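Local atomic coordinates of lipase (PDB entry 5AH0), a protein that hydrolyses ester bonds as a bacterial lipase of the alpha/beta-hydrolase clan, carries a zinc ion, and breaks down the polyester poly(butylene adipate-co-terephthalate). Residues P94-L99 / N106-V111; N275-V280 / T284-P289; V335-V340 / A377-Q382; E33-S38 / L368-Y373. One frame throughout, in Å; residues are numbered along the deposited sequence.

Contact 1. Residues P94-L99 / N106-V111; sequences PEWGNL and NKIHLV
Trp96 and Ile108 meet with the isoleucine branches lying against the indole from its CD1 and NE1 round to CZ2. The CD1 methyl of Ile108 sits 3.2 Å above the ring plane, displaced toward the rim, while its CG1 comes within 3.5 Å of Trp96 NE1. CG2, the other branch of Ile108, reaches Trp96 CD1 at 3.6 Å. With CG1 wedged between the backbone N and the carbonyl carbon (chi1 62°), Ile108 can spread both branches along the indole. The CB of Trp96 starts away from the strand, but its ring swings back, and NE1 donates to Trp152 O while Trp152 also meets the indole edge-to-face. Were Trp96 an alanine, Trp152 O would probably lose this donor and a gap would open beside Ile108. Leu123 and Leu127 of helix 116-129 and Ile65 of helix 54-66 complete the apolar surroundings of the indole.

Asn106 joins the backbones. Its side-chain ND2 donates to Glu95 O at 3.1 Å, standing 36° out of the carbonyl plane; Asn98 N takes the same oxygen from the opposite face. In the main chain, Asn106 O accepts from Gly97 N at 2.8 Å. Asn106 N donates to Asn98 O at 2.9 Å, so three bonds tie this asparagine to the loop.

Glu95 to Asn98 form a type II beta turn, with Gly97 at the third position where positive phi is usual. The turn sits at the start of strand 108-113, a central strand of the parallel alpha/beta-hydrolase sheet.

Contact 2. Residues N275-V280 / T284-P289; sequences NELPHV and TPLLYP
His279 meets Thr284 at its CB, and Leu286 and Pro289 at its CD2. The CB lies 3.5 Å from Thr284 O and also beside Thr284 OG1. From there chi1 of -163° points CG away from the backbone N and carries the imidazole toward the start of helix 288-294. There CD2 faces Leu286 O in the ring plane and meets Pro289 CG at 3.8 Å, a proline carbon that NE2 of His279 also approaches, at 4.1 Å. On the other side of the ring, ND1 accepts from the backbone amides of Tyr282 and Ile281, and the Tyr282 ring stacks on the imidazole.

The main chains are joined by His279 N to Thr284 O (2.7 Å, nearly straight) and Leu286 N to Leu277 O (2.8 Å). Leu277 and Leu286 lie alongside with their ends turned alike. At the far end the carboxylate of Glu276 crosses the Pro285 ring, its OE2 3.7 Å from Pro285 CG, while that oxygen also accepts from Thr273 N. With an alanine in place of Glu276, Thr273 N would probably lose its acceptor and the Pro285 ring its cover.

Pro278 and Pro285 form a single beta bridge but have no N-H to give, so the bonds come from their neighbours. Pro285 O is gripped from opposite faces by Thr284 OG1 and Tyr288 N, which closes a type I turn. Two donors at ND1 imply an imidazole that is probably unprotonated there.

Contact 3. Residues V335-V340 / A377-Q382; sequences VNYNGV and AEKLSQ
Tyr337 and Lys379 are the two residues that touch, and they do so lightly: the phenol OH of Tyr337 comes no closer than 4.0 Å to Lys379 CD. The two chains pass alongside, running in opposing senses, the tyrosine reaching out from the end of strand 334-336 and the lysine from the last turns of helix 370-380. Only 57 Å² of surface is buried between the segments.

The close packing lies within the loop itself. Gly339 N stands 3.6 Å above the plane of the Tyr337 ring, over its centre, so the chain folds back across one face of the phenol. Asn338 holds this fold: its OD1 accepts from Val340 N at 2.7 Å, almost in line with the C=O bond, an Asx turn. The backbone of Tyr337 is fixed to Ser348 of strand 346-348, and its side chain also rests on Met349.

The looser side belongs to the ammonium. Lys379 leaves its helix extended (chi1 -172°), then bends at chi3 and chi4. This carries NZ over the other face of the tyrosine ring, 5.6 Å from its centroid and 24° off the normal, a long cation-pi approach. Leu380, next in the helix, packs inward instead, on strands 108-113 and 153-159.

Chemically the contact is therefore a grazing surface touch of alkyl chain on phenol oxygen. The ammonium has its cation-pi partner in Phe260, and the Tyr337 ring adds at most a weak attraction; the tyrosine is placed by its own turn and by Ser348 and Met349.

Contact 4. Residues E33-S38 / L368-Y373; sequences EQELSS and LTLSWY
Leu370 drives its forked end against the aliphatic part of Glu35, both methyls, CD1 and CD2, lying 3.6 Å from Glu35 CB. The two side chains lie roughly perpendicular, and CD2 of Leu370 also reaches Glu35 CG at 3.7 Å. The glutamate then bends at chi2, which turns its carboxylate off the contact and leaves only methylenes in it. In Leu370 the near-trans first torsion (chi1 165°) swings the fork toward helix 32-38. Next to Glu35, Leu36 CD2 settles on the backbone of Tyr373, a turn beyond Leu370, at 4.0 Å from Tyr373 C, and more loosely on Leu370 CD1 at 4.3 Å. The touching is wholly by carbon on the side of helix 32-38, and no polar bond joins the two segments.

A second shell sets the helix start. Thr369 is the N-cap, its OG1 accepting from Trp372 N at 2.8 Å. Trp372 places CE3 3.6 Å above the centre of the Tyr373 ring, and Leu368 CD1 lies over one face of the indole, displaced toward the rim. The phenol of Tyr373 is held by Ala360 O through its OH, and its ring meets that of Tyr32 with planes at about 45°. Tyr32 OH in turn bonds to Leu368 O, a polar link just beyond the first helix segment.

Helix 32-38 belongs to the beta-alpha-beta crossover between the parallel strands 6-9 and 43-46, with Glu33 OE1 bonded to Thr45 OG1. Helix 370-380 runs past it near the chain's end, and Trp372 meets Tyr262 of strand 258-265 edge-to-face.

How the contacts relate
Contact 4 spans nearly the whole chain, bringing helix 32-38 to helix 370-380; contacts 1 and 2 both fall within that span, one after the other. Contacts 3 and 4 share helix 370-380, using its end and its start, with centres about 17 Å apart. Contact 1 meets the same parallel sheet as contact 3, and the two touch where His109 and Val111 pack on Leu380. Contact 2 stands apart, its centre about 37 Å from that of contact 1, on the opposite side of the chain's centre. The last helix thus ties late and early parts of the alpha/beta-hydrolase fold together, while contact 2 joins the loop after strand 258-265 to the start of helix 288-294.

Contact 1. Residues P94-L99 / N106-V111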
# COMPACT_ATOMS: atom_id res chain seq x y z
N PRO A 94 1.03 20.12 5.93
CA PRO A 94 -0.17 20.98 5.88
C PRO A 94 -0.27 21.88 4.64
O PRO A 94 -1.38 22.18 4.21
CB PRO A 94 -0.03 21.83 7.15
CG PRO A 94 0.75 20.97 8.08
CD PRO A 94 1.74 20.24 7.21
N GLU A 95 0.86 22.29 4.07
CA GLU A 95 0.84 23.21 2.94
C GLU A 95 0.72 22.49 1.61
O GLU A 95 0.88 23.11 0.56
CB GLU A 95 2.10 24.07 2.94
CG GLU A 95 2.55 24.51 4.32
CD GLU A 95 3.36 23.44 5.02
OE1 GLU A 95 4.06 22.68 4.31
OE2 GLU A 95 3.30 23.36 6.26
N TRP A 96 0.44 21.19 1.67
CA TRP A 96 0.28 20.37 0.47
C TRP A 96 -0.78 20.99 -0.44
O TRP A 96 -1.87 21.32 0.02
CB TRP A 96 -0.12 18.94 0.87
CG TRP A 96 -0.26 17.96 -0.26
CD1 TRP A 96 0.47 17.91 -1.41
CD2 TRP A 96 -1.21 16.88 -0.34
NE1 TRP A 96 0.05 16.87 -2.20
CE2 TRP A 96 -0.98 16.23 -1.57
CE3 TRP A 96 -2.22 16.42 0.50
CZ2 TRP A 96 -1.73 15.12 -1.97
CZ3 TRP A 96 -2.96 15.32 0.10
CH2 TRP A 96 -2.72 14.69 -1.12
N GLY A 97 -0.44 21.17 -1.71
CA GLY A 97 -1.40 21.69 -2.67
C GLY A 97 -1.55 23.21 -2.73
O GLY A 97 -2.17 23.74 -3.64
N ASN A 98 -0.99 23.90 -1.74
CA ASN A 98 -1.00 25.37 -1.74
C ASN A 98 -0.15 25.95 -2.85
O ASN A 98 0.48 25.22 -3.63
CB ASN A 98 -0.51 25.93 -0.41
CG ASN A 98 -1.41 25.59 0.75
OD1 ASN A 98 -2.49 25.03 0.56
ND2 ASN A 98 -0.97 25.89 1.96
N LEU A 99 -0.13 27.27 -2.91
CA LEU A 99 0.72 27.97 -3.85
C LEU A 99 1.77 28.75 -3.07
O LEU A 99 1.51 29.23 -1.97
CB LEU A 99 -0.10 28.91 -4.74
CG LEU A 99 -1.04 28.24 -5.74
CD1 LEU A 99 -2.18 29.18 -6.09
CD2 LEU A 99 -0.30 27.80 -7.00
N ASN A 106 2.48 23.36 -4.48
CA ASN A 106 3.18 22.43 -3.58
C ASN A 106 2.77 20.98 -3.79
O ASN A 106 1.88 20.49 -3.10
CB ASN A 106 2.92 22.79 -2.12
CG ASN A 106 3.73 23.98 -1.66
OD1 ASN A 106 4.86 24.19 -2.10
ND2 ASN A 106 3.15 24.77 -0.76
N LYS A 107 3.43 20.30 -4.71
CA LYS A 107 3.08 18.92 -5.01
C LYS A 107 3.95 17.95 -4.20
O LYS A 107 4.88 18.37 -3.51
CB LYS A 107 3.24 18.65 -6.51
CG LYS A 107 2.85 19.83 -7.37
CD LYS A 107 2.88 19.54 -8.86
CE LYS A 107 1.72 18.67 -9.28
NZ LYS A 107 1.71 18.38 -10.75
N ILE A 108 3.61 16.66 -4.25
CA ILE A 108 4.42 15.61 -3.60
C ILE A 108 4.71 14.48 -4.57
O ILE A 108 4.03 14.34 -5.58
CB ILE A 108 3.73 14.99 -2.38
CG1 ILE A 108 2.43 14.32 -2.81
CG2 ILE A 108 3.48 16.03 -1.30
CD1 ILE A 108 1.67 13.71 -1.66
N HIS A 109 5.73 13.68 -4.24
CA HIS A 109 5.94 12.38 -4.88
C HIS A 109 5.41 11.28 -3.98
O HIS A 109 5.80 11.20 -2.81
CB HIS A 109 7.42 12.09 -5.13
CG HIS A 109 8.14 13.15 -5.91
ND1 HIS A 109 7.94 13.32 -7.26
CD2 HIS A 109 9.07 14.05 -5.54
CE1 HIS A 109 8.72 14.30 -7.69
NE2 HIS A 109 9.41 14.76 -6.67
N LEU A 110 4.55 10.42 -4.51
CA LEU A 110 4.10 9.27 -3.73
C LEU A 110 4.94 8.05 -4.06
O LEU A 110 5.02 7.62 -5.22
CB LEU A 110 2.61 9.00 -3.98
CG LEU A 110 1.78 10.06 -3.26
CD1 LEU A 110 0.34 10.16 -3.79
CD2 LEU A 110 1.81 9.81 -1.75
N VAL A 111 5.60 7.51 -3.04
CA VAL A 111 6.34 6.25 -3.18
C VAL A 111 5.64 5.21 -2.32
O VAL A 111 5.49 5.38 -1.10
CB VAL A 111 7.83 6.39 -2.76
CG1 VAL A 111 8.52 5.07 -2.83
CG2 VAL A 111 8.55 7.43 -3.64

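Contact 2. Residues N275-V280 / T284-P289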
# COMPACT_ATOMS: atom_id res chain seq x y z
N ASN A 275 18.38 -12.85 9.77
CA ASN A 275 18.32 -11.56 9.13
C ASN A 275 16.93 -11.24 8.57
O ASN A 275 16.71 -10.16 8.05
CB ASN A 275 19.37 -11.53 8.01
CG ASN A 275 19.99 -10.18 7.81
OD1 ASN A 275 19.93 -9.33 8.70
ND2 ASN A 275 20.62 -9.98 6.65
N GLU A 276 16.00 -12.19 8.69
CA GLU A 276 14.71 -12.03 8.03
C GLU A 276 13.54 -12.40 8.93
O GLU A 276 13.72 -13.02 9.97
CB GLU A 276 14.65 -12.87 6.75
CG GLU A 276 14.99 -14.35 6.95
CD GLU A 276 15.28 -15.06 5.63
OE1 GLU A 276 14.68 -14.65 4.61
OE2 GLU A 276 16.11 -16.01 5.62
N LEU A 277 12.34 -12.00 8.51
CA LEU A 277 11.12 -12.36 9.22
C LEU A 277 10.91 -13.87 9.22
O LEU A 277 10.86 -14.49 8.16
CB LEU A 277 9.91 -11.67 8.60
CG LEU A 277 9.91 -10.14 8.59
CD1 LEU A 277 8.65 -9.61 7.93
CD2 LEU A 277 10.02 -9.60 10.03
N PRO A 278 10.77 -14.47 10.41
CA PRO A 278 10.58 -15.91 10.45
C PRO A 278 9.11 -16.31 10.41
O PRO A 278 8.23 -15.53 10.79
CB PRO A 278 11.19 -16.29 11.80
CG PRO A 278 10.87 -15.09 12.67
CD PRO A 278 10.91 -13.88 11.76
N HIS A 279 8.86 -17.53 9.95
CA HIS A 279 7.59 -18.17 10.19
C HIS A 279 7.61 -18.85 11.56
O HIS A 279 8.43 -19.73 11.83
CB HIS A 279 7.28 -19.16 9.09
CG HIS A 279 5.84 -19.55 9.04
ND1 HIS A 279 5.28 -20.45 9.92
CD2 HIS A 279 4.84 -19.15 8.22
CE1 HIS A 279 4.00 -20.59 9.64
NE2 HIS A 279 3.70 -19.81 8.62
N VAL A 280 6.74 -18.41 12.46
CA VAL A 280 6.82 -18.88 13.84
C VAL A 280 6.40 -20.35 14.00
O VAL A 280 6.71 -20.99 15.00
CB VAL A 280 5.97 -17.97 14.75
CG1 VAL A 280 6.11 -18.35 16.20
CG2 VAL A 280 6.42 -16.51 14.58
N THR A 284 10.73 -21.61 9.07
CA THR A 284 11.25 -21.21 7.78
C THR A 284 11.21 -19.68 7.69
O THR A 284 10.71 -19.01 8.60
CB THR A 284 10.42 -21.81 6.63
OG1 THR A 284 9.11 -21.23 6.64
CG2 THR A 284 10.31 -23.31 6.78
N PRO A 285 11.71 -19.12 6.58
CA PRO A 285 11.37 -17.69 6.40
C PRO A 285 9.84 -17.51 6.35
O PRO A 285 9.16 -18.44 5.90
CB PRO A 285 12.02 -17.35 5.06
CG PRO A 285 13.21 -18.29 4.98
CD PRO A 285 12.70 -19.59 5.61
N LEU A 286 9.31 -16.36 6.80
CA LEU A 286 7.87 -16.10 6.81
C LEU A 286 7.22 -16.37 5.46
O LEU A 286 6.18 -17.01 5.38
CB LEU A 286 7.57 -14.65 7.23
CG LEU A 286 6.11 -14.20 7.24
CD1 LEU A 286 5.29 -15.08 8.17
CD2 LEU A 286 5.95 -12.74 7.68
N LEU A 287 7.84 -15.89 4.39
CA LEU A 287 7.24 -15.93 3.07
C LEU A 287 7.32 -17.29 2.38
O LEU A 287 6.78 -17.45 1.27
CB LEU A 287 7.89 -14.88 2.19
CG LEU A 287 7.71 -13.43 2.67
CD1 LEU A 287 8.35 -12.48 1.70
CD2 LEU A 287 6.23 -13.14 2.83
N TYR A 288 8.01 -18.26 2.99
CA TYR A 288 8.24 -19.53 2.34
C TYR A 288 6.94 -20.28 1.94
O TYR A 288 6.77 -20.65 0.78
CB TYR A 288 9.12 -20.43 3.20
CG TYR A 288 9.29 -21.81 2.59
CD1 TYR A 288 10.10 -22.02 1.49
CD2 TYR A 288 8.61 -22.91 3.12
CE1 TYR A 288 10.25 -23.29 0.91
CE2 TYR A 288 8.75 -24.19 2.57
CZ TYR A 288 9.57 -24.37 1.47
OH TYR A 288 9.70 -25.62 0.92
N PRO A 289 6.02 -20.50 2.89
CA PRO A 289 4.83 -21.23 2.45
C PRO A 289 3.94 -20.41 1.52
O PRO A 289 3.28 -20.97 0.65
CB PRO A 289 4.10 -21.53 3.77
CG PRO A 289 4.49 -20.40 4.66
CD PRO A 289 5.93 -20.10 4.31

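Contact 3. Residues V335-V340 / A377-Q382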
# COMPACT_ATOMS: atom_id res chain seq x y z
N VAL A 335 4.63 1.09 -20.29
CA VAL A 335 5.79 1.29 -21.15
C VAL A 335 7.08 0.80 -20.49
O VAL A 335 7.23 0.91 -19.28
CB VAL A 335 5.91 2.79 -21.51
CG1 VAL A 335 7.26 3.11 -22.14
CG2 VAL A 335 4.76 3.22 -22.41
N ASN A 336 7.99 0.24 -21.28
CA ASN A 336 9.34 -0.04 -20.80
C ASN A 336 10.15 1.25 -20.63
O ASN A 336 10.27 2.05 -21.57
CB ASN A 336 10.06 -0.98 -21.76
CG ASN A 336 9.71 -2.43 -21.53
OD1 ASN A 336 9.33 -2.83 -20.42
ND2 ASN A 336 9.85 -3.24 -22.57
N TYR A 337 10.71 1.45 -19.43
CA TYR A 337 11.48 2.66 -19.13
C TYR A 337 12.78 2.72 -19.93
O TYR A 337 13.66 1.88 -19.75
CB TYR A 337 11.79 2.74 -17.63
CG TYR A 337 12.68 3.89 -17.25
CD1 TYR A 337 12.24 5.20 -17.38
CD2 TYR A 337 13.95 3.67 -16.73
CE1 TYR A 337 13.05 6.26 -17.02
CE2 TYR A 337 14.76 4.73 -16.36
CZ TYR A 337 14.31 6.02 -16.51
OH TYR A 337 15.11 7.08 -16.15
N ASN A 338 12.88 3.71 -20.81
CA ASN A 338 14.02 3.83 -21.71
C ASN A 338 15.14 4.71 -21.17
O ASN A 338 16.28 4.63 -21.63
CB ASN A 338 13.55 4.38 -23.06
CG ASN A 338 12.65 5.59 -22.91
OD1 ASN A 338 12.87 6.45 -22.06
ND2 ASN A 338 11.62 5.66 -23.74
N GLY A 339 14.81 5.57 -20.22
CA GLY A 339 15.78 6.48 -19.65
C GLY A 339 15.17 7.87 -19.57
O GLY A 339 15.64 8.74 -18.82
N VAL A 340 14.14 8.09 -20.37
CA VAL A 340 13.37 9.32 -20.33
C VAL A 340 11.97 9.04 -19.81
O VAL A 340 11.17 8.39 -20.49
CB VAL A 340 13.28 9.99 -21.71
CG1 VAL A 340 12.78 11.41 -21.55
CG2 VAL A 340 14.64 9.97 -22.40
N ALA A 377 15.05 8.71 -4.93
CA ALA A 377 14.74 10.11 -4.61
C ALA A 377 15.43 11.09 -5.56
O ALA A 377 14.82 12.08 -5.97
CB ALA A 377 15.13 10.43 -3.19
N GLU A 378 16.69 10.82 -5.90
CA GLU A 378 17.43 11.65 -6.86
C GLU A 378 16.69 11.69 -8.19
O GLU A 378 16.51 12.77 -8.76
CB GLU A 378 18.85 11.12 -7.10
CG GLU A 378 19.78 11.19 -5.89
CD GLU A 378 21.12 10.50 -6.14
OE1 GLU A 378 21.23 9.67 -7.07
OE2 GLU A 378 22.09 10.81 -5.39
N LYS A 379 16.26 10.52 -8.66
CA LYS A 379 15.56 10.43 -9.93
C LYS A 379 14.29 11.28 -9.87
O LYS A 379 13.99 12.06 -10.79
CB LYS A 379 15.22 8.98 -10.27
CG LYS A 379 14.65 8.79 -11.68
CD LYS A 379 14.82 7.36 -12.22
CE LYS A 379 13.88 6.38 -11.52
NZ LYS A 379 12.48 6.81 -11.73
N LEU A 380 13.58 11.17 -8.76
CA LEU A 380 12.31 11.86 -8.58
C LEU A 380 12.51 13.37 -8.49
O LEU A 380 11.61 14.14 -8.81
CB LEU A 380 11.60 11.35 -7.33
CG LEU A 380 11.14 9.90 -7.42
CD1 LEU A 380 10.51 9.46 -6.12
CD2 LEU A 380 10.17 9.74 -8.57
N SER A 381 13.69 13.79 -8.07
CA SER A 381 13.97 15.21 -7.91
C SER A 381 14.57 15.77 -9.20
O SER A 381 14.84 16.96 -9.28
CB SER A 381 14.92 15.45 -6.74
OG SER A 381 16.24 15.07 -7.07
N GLN A 382 14.79 14.91 -10.18
CA GLN A 382 15.31 15.36 -11.46
C GLN A 382 14.18 15.55 -12.47
O GLN A 382 14.40 16.08 -13.56
CB GLN A 382 16.34 14.36 -11.98
CG GLN A 382 17.67 14.44 -11.25
CD GLN A 382 18.64 13.34 -11.64
OE1 GLN A 382 18.42 12.62 -12.62
NE2 GLN A 382 19.72 13.20 -10.88

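Contact 4. Residues E33-S38 / L368-Y373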
# COMPACT_ATOMS: atom_id res chain seq x y z
N GLU A 33 13.46 6.80 6.01
CA GLU A 33 12.83 8.11 5.94
C GLU A 33 13.76 9.19 6.49
O GLU A 33 13.97 10.22 5.84
CB GLU A 33 11.51 8.13 6.70
CG GLU A 33 10.73 9.41 6.52
CD GLU A 33 10.17 9.94 7.83
OE1 GLU A 33 9.05 9.52 8.21
OE2 GLU A 33 10.84 10.78 8.47
N GLN A 34 14.28 8.99 7.69
CA GLN A 34 15.15 10.00 8.31
C GLN A 34 16.48 10.15 7.58
O GLN A 34 17.01 11.27 7.48
CB GLN A 34 15.40 9.66 9.79
CG GLN A 34 14.23 10.04 10.70
CD GLN A 34 14.58 9.91 12.18
OE1 GLN A 34 15.69 9.52 12.53
NE2 GLN A 34 13.62 10.24 13.05
N GLU A 35 17.04 9.04 7.09
CA GLU A 35 18.29 9.11 6.36
C GLU A 35 18.11 9.89 5.06
O GLU A 35 18.91 10.77 4.75
CB GLU A 35 18.85 7.72 6.06
CG GLU A 35 19.09 6.85 7.28
CD GLU A 35 20.01 7.49 8.26
OE1 GLU A 35 20.86 8.30 7.83
OE2 GLU A 35 19.90 7.21 9.47
N LEU A 36 17.04 9.59 4.34
CA LEU A 36 16.74 10.33 3.13
C LEU A 36 16.64 11.83 3.43
O LEU A 36 17.22 12.66 2.72
CB LEU A 36 15.44 9.83 2.51
CG LEU A 36 15.47 8.51 1.75
CD1 LEU A 36 14.15 8.29 1.03
CD2 LEU A 36 16.63 8.47 0.77
N SER A 37 15.95 12.19 4.51
CA SER A 37 15.83 13.59 4.89
C SER A 37 17.20 14.18 5.22
O SER A 37 17.50 15.32 4.84
CB SER A 37 14.88 13.75 6.09
OG SER A 37 13.54 13.38 5.75
N SER A 38 18.06 13.40 5.89
CA SER A 38 19.42 13.85 6.21
C SER A 38 20.27 14.06 4.98
O SER A 38 21.19 14.88 4.99
CB SER A 38 20.12 12.87 7.14
OG SER A 38 19.66 13.01 8.47
N LEU A 368 16.55 -4.09 -0.49
CA LEU A 368 16.88 -2.85 -1.19
C LEU A 368 17.50 -1.89 -0.20
O LEU A 368 16.98 -1.71 0.89
CB LEU A 368 15.64 -2.23 -1.80
CG LEU A 368 15.04 -3.02 -2.95
CD1 LEU A 368 13.93 -2.21 -3.60
CD2 LEU A 368 16.13 -3.41 -3.95
N THR A 369 18.61 -1.27 -0.57
CA THR A 369 19.40 -0.49 0.38
C THR A 369 18.95 0.96 0.56
O THR A 369 18.12 1.48 -0.20
CB THR A 369 20.85 -0.46 -0.05
OG1 THR A 369 20.92 0.15 -1.34
CG2 THR A 369 21.43 -1.89 -0.11
N LEU A 370 19.49 1.59 1.59
CA LEU A 370 19.31 3.02 1.78
C LEU A 370 19.79 3.75 0.54
O LEU A 370 19.16 4.70 0.06
CB LEU A 370 20.06 3.50 3.03
CG LEU A 370 20.25 5.01 3.16
CD1 LEU A 370 18.90 5.69 3.12
CD2 LEU A 370 20.96 5.34 4.47
N SER A 371 20.92 3.29 0.02
CA SER A 371 21.51 3.88 -1.16
C SER A 371 20.58 3.69 -2.36
O SER A 371 20.46 4.59 -3.20
CB SER A 371 22.87 3.26 -1.41
OG SER A 371 23.44 3.74 -2.61
N TRP A 372 19.89 2.55 -2.45
CA TRP A 372 18.93 2.35 -3.55
C TRP A 372 17.79 3.38 -3.51
O TRP A 372 17.43 3.96 -4.54
CB TRP A 372 18.35 0.95 -3.50
CG TRP A 372 17.49 0.59 -4.70
CD1 TRP A 372 17.90 -0.04 -5.84
CD2 TRP A 372 16.08 0.82 -4.86
NE1 TRP A 372 16.84 -0.22 -6.69
CE2 TRP A 372 15.71 0.30 -6.12
CE3 TRP A 372 15.10 1.43 -4.07
CZ2 TRP A 372 14.40 0.37 -6.60
CZ3 TRP A 372 13.80 1.49 -4.55
CH2 TRP A 372 13.47 0.97 -5.81
N TYR A 373 17.24 3.60 -2.32
CA TYR A 373 16.17 4.58 -2.14
C TYR A 373 16.67 6.01 -2.34
O TYR A 373 15.93 6.86 -2.82
CB TYR A 373 15.51 4.41 -0.77
CG TYR A 373 14.45 3.34 -0.79
CD1 TYR A 373 13.16 3.63 -1.22
CD2 TYR A 373 14.75 2.02 -0.44
CE1 TYR A 373 12.18 2.65 -1.28
CE2 TYR A 373 13.76 1.03 -0.49
CZ TYR A 373 12.48 1.36 -0.91
OH TYR A 373 11.48 0.41 -0.97